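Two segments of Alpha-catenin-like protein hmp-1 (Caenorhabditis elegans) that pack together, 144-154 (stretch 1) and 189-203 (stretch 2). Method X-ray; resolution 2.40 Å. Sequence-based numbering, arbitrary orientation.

Stretch 1 144-154: NTRYRSKMFQE
Stretch 2 189-203: LAPQVAQAAILLCHQ

Two helical segments, parts of longer helices, pack nearly antiparallel, their N-to-C directions 166° apart and their axes approaching to 9.6 Å. Register follows a four-residue step: CA to CA, Thr145 lies 6.7 Å from Ile198, Ser149 5.4 Å from Ala194, and Gln153 6.3 Å from Ala190. The closest pair joins two small residues, with Ser149 OG (chi1 t) 3.5 Å from Ala194 CB. Backbone i to i+4 hydrogen bonds run through both helices, but Pro191, lacking an amide hydrogen, marks a kink in the second.

Apolar contacts lie toward both ends. Phe152 (chi1 t, chi2 79°) puts CZ 3.7 Å from Val193 CG1 (chi1 t), while its weakly positive C-H edge faces a carbonyl, CE2 3.4 Å from Ala190 O. Methyls meet where Ile198 (m, m) brings CD1 to 3.6 Å from Thr145 CG2 (chi1 m).

No clear hydrogen bond crosses the interface; polar groups find partners elsewhere. Gln153 (t, p, chi3 56°) sets out sideways and bends inward, OE1 3.5 Å from Pro191 CA, its NE2 bonded elsewhere in the structure. Thr145 OG1, likewise satisfied, sits 3.5 Å from Cys201 SG (chi1 t). Exposed Arg146 (m, t, t, chi4 -83°) sets out sideways but its end comes nearer, laying NH1 3.9 Å from the Ile198 CG2 methyl and NH2 3.5 Å from NE2 at the ring edge of His202 (m, chi2 163°); both nitrogens of this last pair hydrogen-bond just outside the stretches.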

# COMPACT_ATOMS: atom_id res chain seq x y z
N ASN A 144 14.36 -19.87 17.49
CA ASN A 144 13.75 -19.37 16.26
C ASN A 144 12.27 -19.10 16.41
O ASN A 144 11.75 -18.14 15.84
CB ASN A 144 13.98 -20.35 15.11
CG ASN A 144 15.41 -20.33 14.61
OD1 ASN A 144 16.15 -19.38 14.84
ND2 ASN A 144 15.80 -21.39 13.90
N THR A 145 11.58 -19.94 17.17
CA THR A 145 10.14 -19.77 17.38
C THR A 145 9.86 -18.42 18.04
O THR A 145 8.99 -17.68 17.61
CB THR A 145 9.54 -20.90 18.23
OG1 THR A 145 9.72 -22.15 17.55
CG2 THR A 145 8.05 -20.67 18.46
N ARG A 146 10.63 -18.10 19.08
CA ARG A 146 10.45 -16.84 19.80
C ARG A 146 10.79 -15.64 18.92
O ARG A 146 10.13 -14.60 18.99
CB ARG A 146 11.29 -16.82 21.07
CG ARG A 146 10.89 -17.90 22.06
CD ARG A 146 11.22 -17.52 23.49
NE ARG A 146 10.87 -18.59 24.42
CZ ARG A 146 9.66 -18.78 24.92
NH1 ARG A 146 8.66 -17.98 24.57
NH2 ARG A 146 9.43 -19.78 25.76
N TYR A 147 11.82 -15.79 18.08
CA TYR A 147 12.16 -14.75 17.12
C TYR A 147 11.04 -14.59 16.09
O TYR A 147 10.56 -13.48 15.85
CB TYR A 147 13.48 -15.06 16.41
CG TYR A 147 13.81 -14.07 15.32
CD1 TYR A 147 14.20 -12.77 15.63
CD2 TYR A 147 13.72 -14.42 13.98
CE1 TYR A 147 14.49 -11.85 14.63
CE2 TYR A 147 14.01 -13.51 12.98
CZ TYR A 147 14.40 -12.23 13.31
OH TYR A 147 14.69 -11.33 12.32
N ARG A 148 10.62 -15.71 15.50
CA ARG A 148 9.57 -15.68 14.49
C ARG A 148 8.22 -15.29 15.10
O ARG A 148 7.37 -14.71 14.42
CB ARG A 148 9.45 -17.04 13.79
CG ARG A 148 10.66 -17.40 12.93
CD ARG A 148 10.92 -16.32 11.89
NE ARG A 148 12.16 -16.58 11.15
CZ ARG A 148 12.64 -15.77 10.21
NH1 ARG A 148 12.00 -14.65 9.90
NH2 ARG A 148 13.77 -16.07 9.59
N SER A 149 8.03 -15.61 16.38
CA SER A 149 6.85 -15.18 17.11
C SER A 149 6.80 -13.66 17.17
O SER A 149 5.77 -13.04 16.89
CB SER A 149 6.84 -15.76 18.53
OG SER A 149 5.78 -15.21 19.30
N LYS A 150 7.93 -13.06 17.54
CA LYS A 150 8.05 -11.61 17.62
C LYS A 150 7.80 -10.95 16.27
O LYS A 150 7.06 -9.97 16.17
CB LYS A 150 9.43 -11.23 18.15
CG LYS A 150 9.70 -9.74 18.19
CD LYS A 150 11.11 -9.46 18.71
CE LYS A 150 11.44 -7.98 18.67
NZ LYS A 150 12.81 -7.71 19.18
N MET A 151 8.41 -11.50 15.22
CA MET A 151 8.25 -10.97 13.87
C MET A 151 6.82 -11.10 13.38
O MET A 151 6.28 -10.17 12.79
CB MET A 151 9.20 -11.67 12.90
CG MET A 151 10.67 -11.50 13.25
SD MET A 151 11.11 -9.77 13.54
CE MET A 151 10.76 -9.06 11.93
N PHE A 152 6.20 -12.25 13.63
CA PHE A 152 4.81 -12.47 13.25
C PHE A 152 3.88 -11.46 13.91
O PHE A 152 2.98 -10.92 13.28
CB PHE A 152 4.36 -13.89 13.60
CG PHE A 152 2.87 -14.07 13.57
CD1 PHE A 152 2.20 -14.23 12.37
CD2 PHE A 152 2.14 -14.06 14.75
CE1 PHE A 152 0.83 -14.39 12.34
CE2 PHE A 152 0.76 -14.21 14.72
CZ PHE A 152 0.10 -14.38 13.52
N GLN A 153 4.12 -11.20 15.20
CA GLN A 153 3.28 -10.27 15.95
C GLN A 153 3.42 -8.85 15.41
O GLN A 153 2.43 -8.13 15.26
CB GLN A 153 3.64 -10.30 17.44
CG GLN A 153 2.85 -9.32 18.29
CD GLN A 153 1.37 -9.65 18.35
OE1 GLN A 153 0.98 -10.76 18.74
NE2 GLN A 153 0.53 -8.70 17.98
N GLU A 154 4.65 -8.46 15.09
CA GLU A 154 4.91 -7.14 14.51
C GLU A 154 4.26 -7.01 13.13
O GLU A 154 3.74 -5.96 12.78
CB GLU A 154 6.42 -6.88 14.42
CG GLU A 154 7.10 -6.77 15.77
CD GLU A 154 8.60 -6.52 15.66
OE1 GLU A 154 9.12 -6.50 14.53
OE2 GLU A 154 9.24 -6.35 16.72
N LEU A 189 -6.65 -12.32 17.52
CA LEU A 189 -6.16 -13.65 17.20
C LEU A 189 -4.63 -13.77 17.21
O LEU A 189 -4.09 -14.81 17.60
CB LEU A 189 -6.70 -14.06 15.83
CG LEU A 189 -6.50 -15.49 15.34
CD1 LEU A 189 -7.10 -16.49 16.32
CD2 LEU A 189 -7.12 -15.67 13.96
N ALA A 190 -3.95 -12.71 16.80
CA ALA A 190 -2.49 -12.71 16.63
C ALA A 190 -1.68 -13.20 17.85
O ALA A 190 -0.81 -14.04 17.69
CB ALA A 190 -2.02 -11.31 16.22
N PRO A 191 -1.96 -12.67 19.05
CA PRO A 191 -1.14 -13.16 20.17
C PRO A 191 -1.45 -14.61 20.53
O PRO A 191 -0.62 -15.30 21.12
CB PRO A 191 -1.51 -12.22 21.33
CG PRO A 191 -2.28 -11.09 20.72
CD PRO A 191 -2.93 -11.65 19.50
N GLN A 192 -2.65 -15.06 20.18
CA GLN A 192 -3.05 -16.44 20.45
C GLN A 192 -2.39 -17.39 19.47
O GLN A 192 -1.99 -18.49 19.83
CB GLN A 192 -4.58 -16.57 20.38
CG GLN A 192 -5.31 -15.64 21.32
CD GLN A 192 -6.82 -15.70 21.15
OE1 GLN A 192 -7.33 -16.41 20.28
NE2 GLN A 192 -7.54 -14.96 21.98
N VAL A 193 -2.27 -16.95 18.21
CA VAL A 193 -1.56 -17.71 17.19
C VAL A 193 -0.10 -17.89 17.60
O VAL A 193 0.45 -18.98 17.50
CB VAL A 193 -1.63 -17.03 15.81
CG1 VAL A 193 -0.72 -17.74 14.81
CG2 VAL A 193 -3.05 -16.99 15.30
N ALA A 194 0.51 -16.81 18.09
CA ALA A 194 1.88 -16.85 18.56
C ALA A 194 2.06 -17.87 19.68
O ALA A 194 2.95 -18.71 19.63
CB ALA A 194 2.33 -15.47 19.03
N GLN A 195 1.18 -17.80 20.68
CA GLN A 195 1.24 -18.71 21.83
C GLN A 195 1.01 -20.17 21.43
O GLN A 195 1.60 -21.07 22.03
CB GLN A 195 0.22 -18.29 22.89
CG GLN A 195 0.55 -16.98 23.58
CD GLN A 195 1.94 -16.99 24.20
OE1 GLN A 195 2.36 -17.97 24.81
NE2 GLN A 195 2.65 -15.88 24.05
N ALA A 196 0.16 -20.39 20.44
CA ALA A 196 -0.09 -21.75 19.94
C ALA A 196 1.19 -22.36 19.38
O ALA A 196 1.41 -23.57 19.49
CB ALA A 196 -1.18 -21.73 18.88
N ALA A 197 2.03 -21.53 18.78
CA ALA A 197 3.30 -21.97 18.22
C ALA A 197 4.30 -22.26 19.33
O ALA A 197 5.08 -23.21 19.24
CB ALA A 197 3.85 -20.94 17.25
N ILE A 198 4.29 -21.42 20.36
CA ILE A 198 5.15 -21.61 21.52
C ILE A 198 4.82 -22.94 22.19
O ILE A 198 5.72 -23.68 22.59
CB ILE A 198 4.99 -20.47 22.55
CG1 ILE A 198 5.24 -19.12 21.89
CG2 ILE A 198 5.95 -20.67 23.71
CD1 ILE A 198 6.63 -18.96 21.31
N LEU A 199 3.53 -23.24 22.30
CA LEU A 199 3.07 -24.50 22.88
C LEU A 199 3.49 -25.69 22.03
O LEU A 199 3.90 -26.72 22.56
CB LEU A 199 1.55 -24.49 23.05
CG LEU A 199 1.01 -23.46 24.06
CD1 LEU A 199 -0.52 -23.40 24.02
CD2 LEU A 199 1.50 -23.78 25.46
N LEU A 200 3.40 -25.54 20.71
CA LEU A 200 3.80 -26.59 19.80
C LEU A 200 5.31 -26.81 19.86
O LEU A 200 5.78 -27.94 19.83
CB LEU A 200 3.38 -26.27 18.36
CG LEU A 200 3.89 -27.25 17.31
CD1 LEU A 200 3.42 -28.67 17.62
CD2 LEU A 200 3.46 -26.83 15.90
N CYS A 201 6.06 -25.71 19.95
CA CYS A 201 7.51 -25.77 20.04
C CYS A 201 7.98 -26.59 21.23
O CYS A 201 8.94 -27.37 21.13
CB CYS A 201 8.10 -24.36 20.12
SG CYS A 201 9.88 -24.30 20.36
N HIS A 202 7.30 -26.44 22.36
CA HIS A 202 7.69 -27.11 23.59
C HIS A 202 7.29 -28.59 23.61
O HIS A 202 7.85 -29.37 24.38
CB HIS A 202 7.08 -26.39 24.80
CG HIS A 202 7.69 -25.05 25.07
ND1 HIS A 202 7.09 -24.10 25.87
CD2 HIS A 202 8.85 -24.50 24.64
CE1 HIS A 202 7.86 -23.02 25.92
NE2 HIS A 202 8.93 -23.24 25.19
N GLN A 203 6.34 -28.97 22.76
CA GLN A 203 5.91 -30.37 22.65
C GLN A 203 5.63 -30.77 21.20
O GLN A 203 4.48 -31.06 20.85
CB GLN A 203 4.66 -30.63 23.50
CG GLN A 203 4.77 -30.24 24.96
CD GLN A 203 3.62 -30.78 25.79
OE1 GLN A 203 3.33 -31.97 25.77
NE2 GLN A 203 2.95 -29.89 26.51